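Local coordinates for twin-arginine translocation pathway signal protein (Burkholderia phytofirmans, PDB 2RJO) that probably serves as a periplasmic sugar-binding protein of a transport system, and holds beta-D-galactopyranose in this crystal form, at residues A[56-61]-A[85-90]; A[189-192]-A[197-200]; A[270-275]-A[312-317]. All blocks are in the same frame, centred on the assembly; numbering follows the deposited sequence.

Contact 1 of 3, residues A[56-61]-A[85-90]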
ATOM      1  N   ALA A  56      23.128   4.894  -6.592  1.00 20.31           N
ATOM      2  CA  ALA A  56      24.349   4.483  -5.920  1.00 21.73           C
ATOM      3  C   ALA A  56      24.476   2.957  -5.899  1.00 23.14           C
ATOM      4  O   ALA A  56      25.572   2.416  -6.084  1.00 23.96           O
ATOM      5  CB  ALA A  56      24.375   5.036  -4.492  1.00 20.83           C
ATOM      6  N   LEU A  57      23.353   2.270  -5.688  1.00 23.35           N
ATOM      7  CA  LEU A  57      23.350   0.810  -5.628  1.00 24.24           C
ATOM      8  C   LEU A  57      23.531   0.204  -7.024  1.00 24.51           C
ATOM      9  O   LEU A  57      24.232  -0.794  -7.192  1.00 22.72           O
ATOM     10  CB  LEU A  57      22.037   0.316  -4.990  1.00 26.08           C
ATOM     11  CG  LEU A  57      21.999  -1.051  -4.291  1.00 27.02           C
ATOM     12  CD1 LEU A  57      20.613  -1.322  -3.703  1.00 28.46           C
ATOM     13  CD2 LEU A  57      22.342  -2.120  -5.280  1.00 31.01           C
ATOM     14  N   LEU A  58      22.899   0.806  -8.025  1.00 24.49           N
ATOM     15  CA  LEU A  58      23.022   0.296  -9.381  1.00 25.14           C
ATOM     16  C   LEU A  58      24.486   0.343  -9.794  1.00 26.50           C
ATOM     17  O   LEU A  58      24.948  -0.509 -10.539  1.00 26.60           O
ATOM     18  CB  LEU A  58      22.164   1.115 -10.348  1.00 24.04           C
ATOM     19  CG  LEU A  58      20.643   0.944 -10.273  1.00 23.51           C
ATOM     20  CD1 LEU A  58      19.984   1.912 -11.246  1.00 22.26           C
ATOM     21  CD2 LEU A  58      20.240  -0.483 -10.619  1.00 23.61           C
ATOM     22  N   GLN A  59      25.213   1.335  -9.282  1.00 27.46           N
ATOM     23  CA  GLN A  59      26.635   1.504  -9.579  1.00 29.13           C
ATOM     24  C   GLN A  59      27.542   0.489  -8.889  1.00 29.12           C
ATOM     25  O   GLN A  59      28.437  -0.078  -9.524  1.00 29.45           O
ATOM     26  CB  GLN A  59      27.105   2.897  -9.178  1.00 31.16           C
ATOM     27  CG  GLN A  59      26.704   4.006 -10.114  1.00 33.67           C
ATOM     28  CD  GLN A  59      27.364   5.313  -9.717  1.00 36.34           C
ATOM     29  OE1 GLN A  59      28.604   5.418  -9.696  1.00 36.43           O
ATOM     30  NE2 GLN A  59      26.548   6.314  -9.384  1.00 35.34           N
ATOM     31  N   LYS A  60      27.333   0.277  -7.592  1.00 28.85           N
ATOM     32  CA  LYS A  60      28.149  -0.669  -6.838  1.00 30.04           C
ATOM     33  C   LYS A  60      27.894  -2.127  -7.186  1.00 28.64           C
ATOM     34  O   LYS A  60      28.666  -2.993  -6.802  1.00 30.22           O
ATOM     35  CB  LYS A  60      27.958  -0.483  -5.333  1.00 30.67           C
ATOM     36  CG  LYS A  60      28.664   0.735  -4.763  1.00 37.41           C
ATOM     37  CD  LYS A  60      30.169   0.752  -5.072  1.00 39.12           C
ATOM     38  CE  LYS A  60      30.903  -0.403  -4.388  1.00 41.09           C
ATOM     39  NZ  LYS A  60      32.288  -0.515  -4.945  1.00 43.00           N
ATOM     40  N   THR A  61      26.815  -2.409  -7.905  1.00 27.46           N
ATOM     41  CA  THR A  61      26.514  -3.785  -8.280  1.00 24.24           C
ATOM     42  C   THR A  61      26.722  -3.988  -9.772  1.00 24.45           C
ATOM     43  O   THR A  61      26.493  -5.076 -10.291  1.00 23.52           O
ATOM     44  CB  THR A  61      25.056  -4.186  -7.934  1.00 24.66           C
ATOM     45  OG1 THR A  61      24.143  -3.273  -8.553  1.00 22.15           O
ATOM     46  CG2 THR A  61      24.833  -4.189  -6.423  1.00 23.26           C
ATOM     47  N   SER A  85      16.771   0.068 -16.307  1.00 23.29           N
ATOM     48  CA  SER A  85      16.836  -0.378 -17.692  1.00 24.08           C
ATOM     49  C   SER A  85      18.214  -0.175 -18.320  1.00 24.58           C
ATOM     50  O   SER A  85      18.710  -1.049 -19.025  1.00 23.51           O
ATOM     51  CB  SER A  85      15.783   0.356 -18.524  1.00 26.41           C
ATOM     52  OG  SER A  85      15.750  -0.135 -19.853  1.00 29.39           O
ATOM     53  N   LYS A  86      18.829   0.978 -18.072  1.00 24.99           N
ATOM     54  CA  LYS A  86      20.147   1.264 -18.622  1.00 25.09           C
ATOM     55  C   LYS A  86      21.237   0.496 -17.887  1.00 25.76           C
ATOM     56  O   LYS A  86      22.284   0.198 -18.459  1.00 26.53           O
ATOM     57  CB  LYS A  86      20.444   2.759 -18.543  1.00 25.84           C
ATOM     58  CG  LYS A  86      19.602   3.598 -19.483  1.00 29.61           C
ATOM     59  CD  LYS A  86      19.685   5.064 -19.124  1.00 32.48           C
ATOM     60  CE  LYS A  86      18.902   5.916 -20.104  1.00 34.01           C
ATOM     61  NZ  LYS A  86      18.854   7.330 -19.642  1.00 38.14           N
ATOM     62  N   ALA A  87      20.998   0.195 -16.617  1.00 23.02           N
ATOM     63  CA  ALA A  87      21.965  -0.547 -15.826  1.00 22.14           C
ATOM     64  C   ALA A  87      21.837  -2.046 -16.099  1.00 22.90           C
ATOM     65  O   ALA A  87      22.730  -2.818 -15.764  1.00 23.89           O
ATOM     66  CB  ALA A  87      21.746  -0.275 -14.363  1.00 21.17           C
ATOM     67  N   GLY A  88      20.729  -2.450 -16.710  1.00 23.09           N
ATOM     68  CA  GLY A  88      20.523  -3.857 -16.991  1.00 23.00           C
ATOM     69  C   GLY A  88      19.942  -4.593 -15.795  1.00 24.44           C
ATOM     70  O   GLY A  88      19.864  -5.827 -15.783  1.00 24.30           O
ATOM     71  N   ALA A  89      19.551  -3.844 -14.770  1.00 23.29           N
ATOM     72  CA  ALA A  89      18.960  -4.444 -13.579  1.00 23.07           C
ATOM     73  C   ALA A  89      17.481  -4.738 -13.855  1.00 22.16           C
ATOM     74  O   ALA A  89      16.951  -4.347 -14.895  1.00 21.48           O
ATOM     75  CB  ALA A  89      19.096  -3.492 -12.405  1.00 24.28           C
ATOM     76  N   TYR A  90      16.824  -5.424 -12.921  1.00 21.32           N
ATOM     77  CA  TYR A  90      15.411  -5.770 -13.058  1.00 20.84           C
ATOM     78  C   TYR A  90      14.623  -5.115 -11.931  1.00 21.00           C
ATOM     79  O   TYR A  90      15.042  -5.153 -10.770  1.00 21.11           O
ATOM     80  CB  TYR A  90      15.249  -7.285 -13.008  1.00 22.88           C
ATOM     81  CG  TYR A  90      15.805  -7.974 -14.233  1.00 23.38           C
ATOM     82  CD1 TYR A  90      14.967  -8.347 -15.276  1.00 21.21           C
ATOM     83  CD2 TYR A  90      17.180  -8.163 -14.394  1.00 23.15           C
ATOM     84  CE1 TYR A  90      15.470  -8.880 -16.454  1.00 21.98           C
ATOM     85  CE2 TYR A  90      17.700  -8.698 -15.577  1.00 22.69           C
ATOM     86  CZ  TYR A  90      16.830  -9.051 -16.605  1.00 22.28           C
ATOM     87  OH  TYR A  90      17.309  -9.554 -17.793  1.00 22.15           O
TER

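Contact 2 of 3, residues A[189-192]-A[197-200]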
ATOM      1  N   ALA A 189      -8.466  19.206  15.388  1.00 24.28           N
ATOM      2  CA  ALA A 189      -9.069  20.421  14.854  1.00 25.25           C
ATOM      3  C   ALA A 189     -10.478  20.156  14.327  1.00 25.75           C
ATOM      4  O   ALA A 189     -11.342  21.031  14.405  1.00 25.11           O
ATOM      5  CB  ALA A 189      -8.201  21.001  13.746  1.00 23.55           C
ATOM      6  N   TRP A 190     -10.710  18.963  13.782  1.00 25.26           N
ATOM      7  CA  TRP A 190     -12.037  18.613  13.272  1.00 26.01           C
ATOM      8  C   TRP A 190     -13.051  18.457  14.398  1.00 26.94           C
ATOM      9  O   TRP A 190     -14.224  18.791  14.236  1.00 26.25           O
ATOM     10  CB  TRP A 190     -12.017  17.297  12.498  1.00 24.73           C
ATOM     11  CG  TRP A 190     -11.613  17.399  11.058  1.00 23.40           C
ATOM     12  CD1 TRP A 190     -11.721  18.487  10.242  1.00 21.41           C
ATOM     13  CD2 TRP A 190     -11.103  16.337  10.246  1.00 22.25           C
ATOM     14  NE1 TRP A 190     -11.311  18.168   8.972  1.00 19.69           N
ATOM     15  CE2 TRP A 190     -10.928  16.852   8.945  1.00 22.26           C
ATOM     16  CE3 TRP A 190     -10.782  14.993  10.492  1.00 23.10           C
ATOM     17  CZ2 TRP A 190     -10.444  16.067   7.889  1.00 22.55           C
ATOM     18  CZ3 TRP A 190     -10.300  14.214   9.437  1.00 22.04           C
ATOM     19  CH2 TRP A 190     -10.137  14.755   8.159  1.00 20.06           C
HETATM   20  N   MSE A 191     -12.609  17.910  15.526  1.00 28.08           N
HETATM   21  CA  MSE A 191     -13.505  17.716  16.662  1.00 29.37           C
HETATM   22  C   MSE A 191     -13.861  19.043  17.307  1.00 28.33           C
HETATM   23  O   MSE A 191     -14.944  19.207  17.854  1.00 29.33           O
HETATM   24  CB  MSE A 191     -12.860  16.796  17.690  1.00 30.08           C
HETATM   25  CG  MSE A 191     -12.961  15.342  17.318  1.00 35.05           C
HETATM   26 SE   MSE A 191     -12.006  14.335  18.433  1.00 38.58          SE
HETATM   27  CE  MSE A 191     -10.608  13.955  17.320  1.00 41.44           C
ATOM     28  N   THR A 192     -12.935  19.988  17.238  1.00 28.30           N
ATOM     29  CA  THR A 192     -13.163  21.305  17.799  1.00 28.32           C
ATOM     30  C   THR A 192     -14.090  22.074  16.864  1.00 28.23           C
ATOM     31  O   THR A 192     -14.948  22.828  17.313  1.00 29.37           O
ATOM     32  CB  THR A 192     -11.838  22.084  17.945  1.00 28.74           C
ATOM     33  OG1 THR A 192     -11.133  21.621  19.107  1.00 27.71           O
ATOM     34  CG2 THR A 192     -12.110  23.580  18.066  1.00 27.84           C
ATOM     35  N   LYS A 197     -21.275  16.767  15.336  1.00 27.13           N
ATOM     36  CA  LYS A 197     -21.627  16.545  13.944  1.00 27.45           C
ATOM     37  C   LYS A 197     -20.860  15.370  13.332  1.00 25.90           C
ATOM     38  O   LYS A 197     -21.311  14.782  12.355  1.00 24.87           O
ATOM     39  CB  LYS A 197     -21.383  17.823  13.137  1.00 29.80           C
ATOM     40  CG  LYS A 197     -22.286  18.976  13.564  1.00 31.80           C
ATOM     41  CD  LYS A 197     -21.961  20.264  12.832  1.00 35.77           C
ATOM     42  CE  LYS A 197     -20.772  20.990  13.456  1.00 37.77           C
ATOM     43  NZ  LYS A 197     -21.024  21.401  14.887  1.00 38.09           N
ATOM     44  N   ILE A 198     -19.715  15.023  13.917  1.00 24.45           N
ATOM     45  CA  ILE A 198     -18.904  13.915  13.423  1.00 24.28           C
ATOM     46  C   ILE A 198     -19.450  12.563  13.899  1.00 25.30           C
ATOM     47  O   ILE A 198     -19.334  12.221  15.076  1.00 25.91           O
ATOM     48  CB  ILE A 198     -17.436  14.039  13.897  1.00 22.99           C
ATOM     49  CG1 ILE A 198     -16.819  15.339  13.379  1.00 21.90           C
ATOM     50  CG2 ILE A 198     -16.618  12.863  13.383  1.00 23.96           C
ATOM     51  CD1 ILE A 198     -15.394  15.576  13.859  1.00 17.81           C
ATOM     52  N   LYS A 199     -20.039  11.794  12.980  1.00 25.62           N
ATOM     53  CA  LYS A 199     -20.603  10.478  13.304  1.00 24.85           C
ATOM     54  C   LYS A 199     -19.744   9.334  12.759  1.00 24.40           C
ATOM     55  O   LYS A 199     -20.108   8.166  12.869  1.00 22.93           O
ATOM     56  CB  LYS A 199     -22.017  10.349  12.718  1.00 26.91           C
ATOM     57  CG  LYS A 199     -23.037  11.319  13.290  1.00 28.59           C
ATOM     58  CD  LYS A 199     -23.224  11.103  14.783  1.00 30.97           C
ATOM     59  CE  LYS A 199     -24.067  12.214  15.398  1.00 31.98           C
ATOM     60  NZ  LYS A 199     -24.266  11.980  16.863  1.00 32.63           N
ATOM     61  N   GLY A 200     -18.608   9.676  12.160  1.00 23.29           N
ATOM     62  CA  GLY A 200     -17.730   8.661  11.613  1.00 22.37           C
ATOM     63  C   GLY A 200     -16.453   9.231  11.027  1.00 24.60           C
ATOM     64  O   GLY A 200     -16.337  10.449  10.811  1.00 23.25           O
TER

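Contact 3 of 3, residues A[270-275]-A[312-317]. With SO4 (sulfate ion), chain F.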
ATOM      1  N   LYS A 270      15.945 -15.770 -16.175  1.00 27.04           N
ATOM      2  CA  LYS A 270      15.292 -16.251 -17.376  1.00 27.87           C
ATOM      3  C   LYS A 270      14.438 -17.480 -17.091  1.00 26.91           C
ATOM      4  O   LYS A 270      14.286 -18.350 -17.951  1.00 27.81           O
ATOM      5  CB  LYS A 270      16.342 -16.546 -18.454  1.00 28.43           C
ATOM      6  CG  LYS A 270      17.267 -15.351 -18.723  1.00 30.83           C
ATOM      7  CD  LYS A 270      17.977 -15.483 -20.054  1.00 34.51           C
ATOM      8  CE  LYS A 270      18.938 -14.325 -20.297  1.00 37.10           C
ATOM      9  NZ  LYS A 270      19.484 -14.351 -21.699  1.00 39.32           N
ATOM     10  N   LYS A 271      13.887 -17.547 -15.878  1.00 26.71           N
ATOM     11  CA  LYS A 271      13.010 -18.645 -15.484  1.00 27.25           C
ATOM     12  C   LYS A 271      11.614 -18.361 -16.047  1.00 29.57           C
ATOM     13  O   LYS A 271      10.803 -19.271 -16.202  1.00 29.14           O
ATOM     14  CB  LYS A 271      12.947 -18.781 -13.953  1.00 27.80           C
ATOM     15  CG  LYS A 271      14.242 -19.286 -13.329  1.00 30.74           C
ATOM     16  CD  LYS A 271      14.228 -19.275 -11.798  1.00 31.83           C
ATOM     17  CE  LYS A 271      13.284 -20.320 -11.218  1.00 33.73           C
ATOM     18  NZ  LYS A 271      13.724 -21.721 -11.531  1.00 35.74           N
ATOM     19  N   ILE A 272      11.336 -17.091 -16.346  1.00 30.61           N
ATOM     20  CA  ILE A 272      10.049 -16.712 -16.915  1.00 30.15           C
ATOM     21  C   ILE A 272      10.250 -15.916 -18.201  1.00 30.59           C
ATOM     22  O   ILE A 272      11.177 -15.120 -18.312  1.00 29.97           O
ATOM     23  CB  ILE A 272       9.200 -15.891 -15.922  1.00 30.82           C
ATOM     24  CG1 ILE A 272      10.015 -14.727 -15.345  1.00 30.82           C
ATOM     25  CG2 ILE A 272       8.714 -16.785 -14.797  1.00 28.92           C
ATOM     26  CD1 ILE A 272       9.204 -13.860 -14.380  1.00 29.25           C
ATOM     27  N   ASP A 273       9.367 -16.136 -19.174  1.00 32.66           N
ATOM     28  CA  ASP A 273       9.459 -15.471 -20.470  1.00 35.08           C
ATOM     29  C   ASP A 273       8.595 -14.206 -20.542  1.00 35.83           C
ATOM     30  O   ASP A 273       7.538 -14.194 -21.189  1.00 35.78           O
ATOM     31  CB  ASP A 273       9.028 -16.444 -21.570  1.00 36.16           C
ATOM     32  CG  ASP A 273       9.378 -15.951 -22.949  1.00 38.13           C
ATOM     33  OD1 ASP A 273       9.238 -14.734 -23.211  1.00 37.47           O
ATOM     34  OD2 ASP A 273       9.787 -16.791 -23.783  1.00 39.99           O
ATOM     35  N   LEU A 274       9.064 -13.147 -19.887  1.00 35.17           N
ATOM     36  CA  LEU A 274       8.373 -11.860 -19.847  1.00 35.60           C
ATOM     37  C   LEU A 274       7.616 -11.466 -21.104  1.00 36.29           C
ATOM     38  O   LEU A 274       6.437 -11.106 -21.044  1.00 36.92           O
ATOM     39  CB  LEU A 274       9.372 -10.749 -19.514  1.00 33.49           C
ATOM     40  CG  LEU A 274       9.363 -10.277 -18.060  1.00 32.74           C
ATOM     41  CD1 LEU A 274       9.348 -11.469 -17.137  1.00 32.59           C
ATOM     42  CD2 LEU A 274      10.566  -9.396 -17.795  1.00 32.72           C
ATOM     43  N   ALA A 275       8.298 -11.527 -22.243  1.00 37.75           N
ATOM     44  CA  ALA A 275       7.704 -11.148 -23.522  1.00 37.82           C
ATOM     45  C   ALA A 275       6.406 -11.876 -23.861  1.00 37.92           C
ATOM     46  O   ALA A 275       5.574 -11.334 -24.584  1.00 38.55           O
ATOM     47  CB  ALA A 275       8.714 -11.364 -24.641  1.00 38.17           C
ATOM     48  N   ASN A 312       5.101 -19.338  -6.222  1.00 27.26           N
ATOM     49  CA  ASN A 312       3.847 -19.191  -6.956  1.00 26.32           C
ATOM     50  C   ASN A 312       3.549 -17.729  -7.320  1.00 25.72           C
ATOM     51  O   ASN A 312       2.640 -17.115  -6.762  1.00 22.96           O
ATOM     52  CB  ASN A 312       2.718 -19.738  -6.094  1.00 29.42           C
ATOM     53  CG  ASN A 312       1.545 -20.193  -6.907  1.00 32.12           C
ATOM     54  OD1 ASN A 312       1.078 -19.479  -7.796  1.00 34.12           O
ATOM     55  ND2 ASN A 312       1.052 -21.393  -6.612  1.00 34.93           N
ATOM     56  N   LEU A 313       4.290 -17.200  -8.288  1.00 25.08           N
ATOM     57  CA  LEU A 313       4.179 -15.809  -8.728  1.00 24.50           C
ATOM     58  C   LEU A 313       2.823 -15.154  -9.024  1.00 25.04           C
ATOM     59  O   LEU A 313       2.601 -14.013  -8.624  1.00 26.72           O
ATOM     60  CB  LEU A 313       5.092 -15.588  -9.941  1.00 24.19           C
ATOM     61  CG  LEU A 313       6.560 -15.998  -9.756  1.00 24.05           C
ATOM     62  CD1 LEU A 313       7.382 -15.599 -10.978  1.00 22.15           C
ATOM     63  CD2 LEU A 313       7.107 -15.334  -8.515  1.00 24.41           C
ATOM     64  N   TYR A 314       1.924 -15.835  -9.727  1.00 25.11           N
ATOM     65  CA  TYR A 314       0.643 -15.220 -10.080  1.00 25.61           C
ATOM     66  C   TYR A 314      -0.554 -15.793  -9.340  1.00 25.84           C
ATOM     67  O   TYR A 314      -1.677 -15.782  -9.852  1.00 25.63           O
ATOM     68  CB  TYR A 314       0.407 -15.346 -11.594  1.00 25.69           C
ATOM     69  CG  TYR A 314       1.655 -15.108 -12.395  1.00 27.08           C
ATOM     70  CD1 TYR A 314       2.246 -13.846 -12.437  1.00 25.74           C
ATOM     71  CD2 TYR A 314       2.306 -16.164 -13.028  1.00 27.53           C
ATOM     72  CE1 TYR A 314       3.460 -13.639 -13.075  1.00 27.88           C
ATOM     73  CE2 TYR A 314       3.531 -15.970 -13.675  1.00 29.62           C
ATOM     74  CZ  TYR A 314       4.101 -14.703 -13.688  1.00 29.38           C
ATOM     75  OH  TYR A 314       5.330 -14.500 -14.272  1.00 30.04           O
ATOM     76  N   ALA A 315      -0.319 -16.273  -8.127  1.00 24.69           N
ATOM     77  CA  ALA A 315      -1.377 -16.862  -7.326  1.00 24.95           C
ATOM     78  C   ALA A 315      -2.452 -15.866  -6.885  1.00 24.69           C
ATOM     79  O   ALA A 315      -3.589 -16.257  -6.609  1.00 26.09           O
ATOM     80  CB  ALA A 315      -0.765 -17.539  -6.103  1.00 24.09           C
ATOM     81  N   ARG A 316      -2.103 -14.582  -6.835  1.00 24.91           N
ATOM     82  CA  ARG A 316      -3.046 -13.552  -6.385  1.00 23.96           C
ATOM     83  C   ARG A 316      -3.439 -12.505  -7.419  1.00 24.14           C
ATOM     84  O   ARG A 316      -3.805 -11.381  -7.062  1.00 23.27           O
ATOM     85  CB  ARG A 316      -2.469 -12.832  -5.168  1.00 21.07           C
ATOM     86  CG  ARG A 316      -2.006 -13.769  -4.082  1.00 24.50           C
ATOM     87  CD  ARG A 316      -1.681 -13.051  -2.794  1.00 22.36           C
ATOM     88  NE  ARG A 316      -1.056 -13.955  -1.836  1.00 24.67           N
ATOM     89  CZ  ARG A 316      -0.889 -13.669  -0.547  1.00 26.08           C
ATOM     90  NH1 ARG A 316      -1.307 -12.500  -0.069  1.00 25.94           N
ATOM     91  NH2 ARG A 316      -0.316 -14.548   0.269  1.00 26.22           N
ATOM     92  N   VAL A 317      -3.359 -12.860  -8.692  1.00 23.33           N
ATOM     93  CA  VAL A 317      -3.717 -11.929  -9.741  1.00 22.44           C
ATOM     94  C   VAL A 317      -5.233 -11.907  -9.875  1.00 24.32           C
ATOM     95  O   VAL A 317      -5.837 -12.910 -10.253  1.00 24.48           O
ATOM     96  CB  VAL A 317      -3.087 -12.356 -11.085  1.00 22.07           C
ATOM     97  CG1 VAL A 317      -3.388 -11.323 -12.153  1.00 22.53           C
ATOM     98  CG2 VAL A 317      -1.596 -12.530 -10.918  1.00 20.10           C
TER
HETATM   99  S   SO4 F 372       0.255 -15.020   3.872  1.00 57.76           S
HETATM  100  O1  SO4 F 372       1.560 -14.524   3.345  1.00 56.65           O
HETATM  101  O2  SO4 F 372       0.303 -16.495   4.011  1.00 57.40           O
HETATM  102  O3  SO4 F 372      -0.846 -14.622   2.951  1.00 56.66           O
HETATM  103  O4  SO4 F 372      -0.003 -14.404   5.206  1.00 58.59           O

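Contact 1 of 3, residues A[56-61]-A[85-90]
Leu-58 points from helix 47-60 at two alanine methyls, those of Ala-87 and Ala-89, which flank Gly-88, the C-prime residue of the Schellman motif that ends helix 74-87. The setting is the alpha/beta lobe of a periplasmic binding protein, where both helices pack on the parallel strands of a mixed sheet. CG of Leu-58 stands anti to its carbonyl carbon (chi1 -72°), and this torsion directs both methyl branches across the gap. Leu-58 CD2 lies 3.7 Å from Ala-89 CB. The same Leu-58 CD2 is 4.0 Å from Ala-87 CB, and Leu-58 CD1 approaches Ala-87 CB alone, at 4.2 Å. The CA-CB bonds of all three residues are directed at the opposing segment, so the contact is one branched tip against two short stubs, with no hydrogen bond between the segments. Gly-88, with phi at 84°, takes the chain out of the helix between the alanines; the bond from Gly-88 N to Ser-85 O is weak. In strand 90-94 the backbone of Tyr-90 bonds to Leu-65 and Leu-67. Leu-58 also touches Leu-65, placing its side chain between helix and sheet. Helix 47-60 ends with Thr-61 OG1 donating to Leu-57 O at 2.8 Å.

Contact 2 of 3, residues A[189-192]-A[197-200]
Ile-198 reaches from the segment 197-200, which leads along strand 198-203, to Trp-190 and Met-191 (a selenomethionine) on helix 180-194, the helix of a beta-alpha-beta crossover that leaves strand 168-175 and passes strand 137-143 to enter this one. The CA-CB bond of Ile-198 is directed at the helix. At CB the side chain forks: CG2 stays back from the helix segment, whereas CG1 carries the chain forward. With CG1 anti to the carbonyl carbon and CD1 in extended continuation (chi2 177°), the longer branch ends against the helix backbone. Its methyl CD1 makes the closest approaches. Ile-198 CD1 sits 3.4 Å from Trp-190 O, close van der Waals packing on a peptide group. It is Trp-190 CB that Ile-198 CD1 meets next, at 4.0 Å. Met-191 CG flanks the same methyl, 4.2 Å from Ile-198 CD1. The remainder of each helix side chain serves other neighbours: the indole runs away toward Val-140 and Leu-142 of strand 137-143, its NE1 hydrogen-bonded to Asp-172 OD2, while Met-191 touches Ala-215 and Leu-216 of helix 206-218. Ile-198 itself also packs on Leu-171. Ile-198 CD1 also lies 4.0 Å from Met-191 N.

Contact 3 of 3, residues A[270-275]-A[312-317]
Arg-316 NH2 donates to O3 of a sulfate ion at 2.7 Å, with an N-H...O angle of 144°, from a loop built of two overlapping type I beta turns, Asn-312 to Ala-315 and Tyr-314 to Val-317. The sulfate meets the guanidinium at its edge, with the sulfur in the plane of the group; the ion probably comes from the crystallisation liquor, and Lys-307 N is a further donor to it. The arm is extended from CG to NE, and its other terminal nitrogen, NH1, forms a salt bridge with Asp-252 OD2, while Trp-255 supplies a cation-pi partner. In the crystal, Asp-252, the sulfate and the Trp-255 ring surround the guanidinium, well away from the segment 270-275.

The touch between the segments is apolar and small, 92 Å² in all. Ile-272, just after the Schellman motif in which Lys-270 closes helix 253-268, puts CG1 between its backbone N and carbonyl carbon (chi1 51°), which presents CD1 and CG2 together to Tyr-314 OH, CG2 reaching Leu-313 as well. Tyr-314 meets the pair obliquely with its phenol oxygen: Tyr-314 OH is 3.9 Å from Ile-272 CD1 and 4.1 Å from Ile-272 CG2, van der Waals distances to carbon. CG2 also meets a methyl of Leu-313, the residue before Tyr-314, Ile-272 CG2 to Leu-313 CD1 being 4.2 Å.

Leu-313 is buried, packing further on Ser-262 and Gln-266 of helix 253-268, and Tyr-314 leans on Leu-277 and Arg-281. The contact thus joins the loop after that helix to the loop leading into strand 317-320. Within the turn, Leu-313 CB lies over one face of the Tyr-314 ring, 3.9 Å above its plane and over its centre.

Along the chain the three contacts follow in series, 1, 2, then 3. Contact 1 belongs to the lobe built on the mixed sheet, which contact 3 joins through Val-317, in strand 317-320. Helix 253-268 is shared: Tyr-90 of contact 1 touches it, as do Leu-274 and Leu-313 of contact 3. Contact 2 lies in the other lobe, on the parallel sheet, its centre about 49 Å from that of contact 1 and 47 Å from that of contact 3, on the opposite side of the chain's centre from both. Contacts 1 and 3 are 22 Å apart between centres and about 5 Å between nearest atoms, without touching. All lie within the lobes, and none of their residues belongs to the galactose pocket.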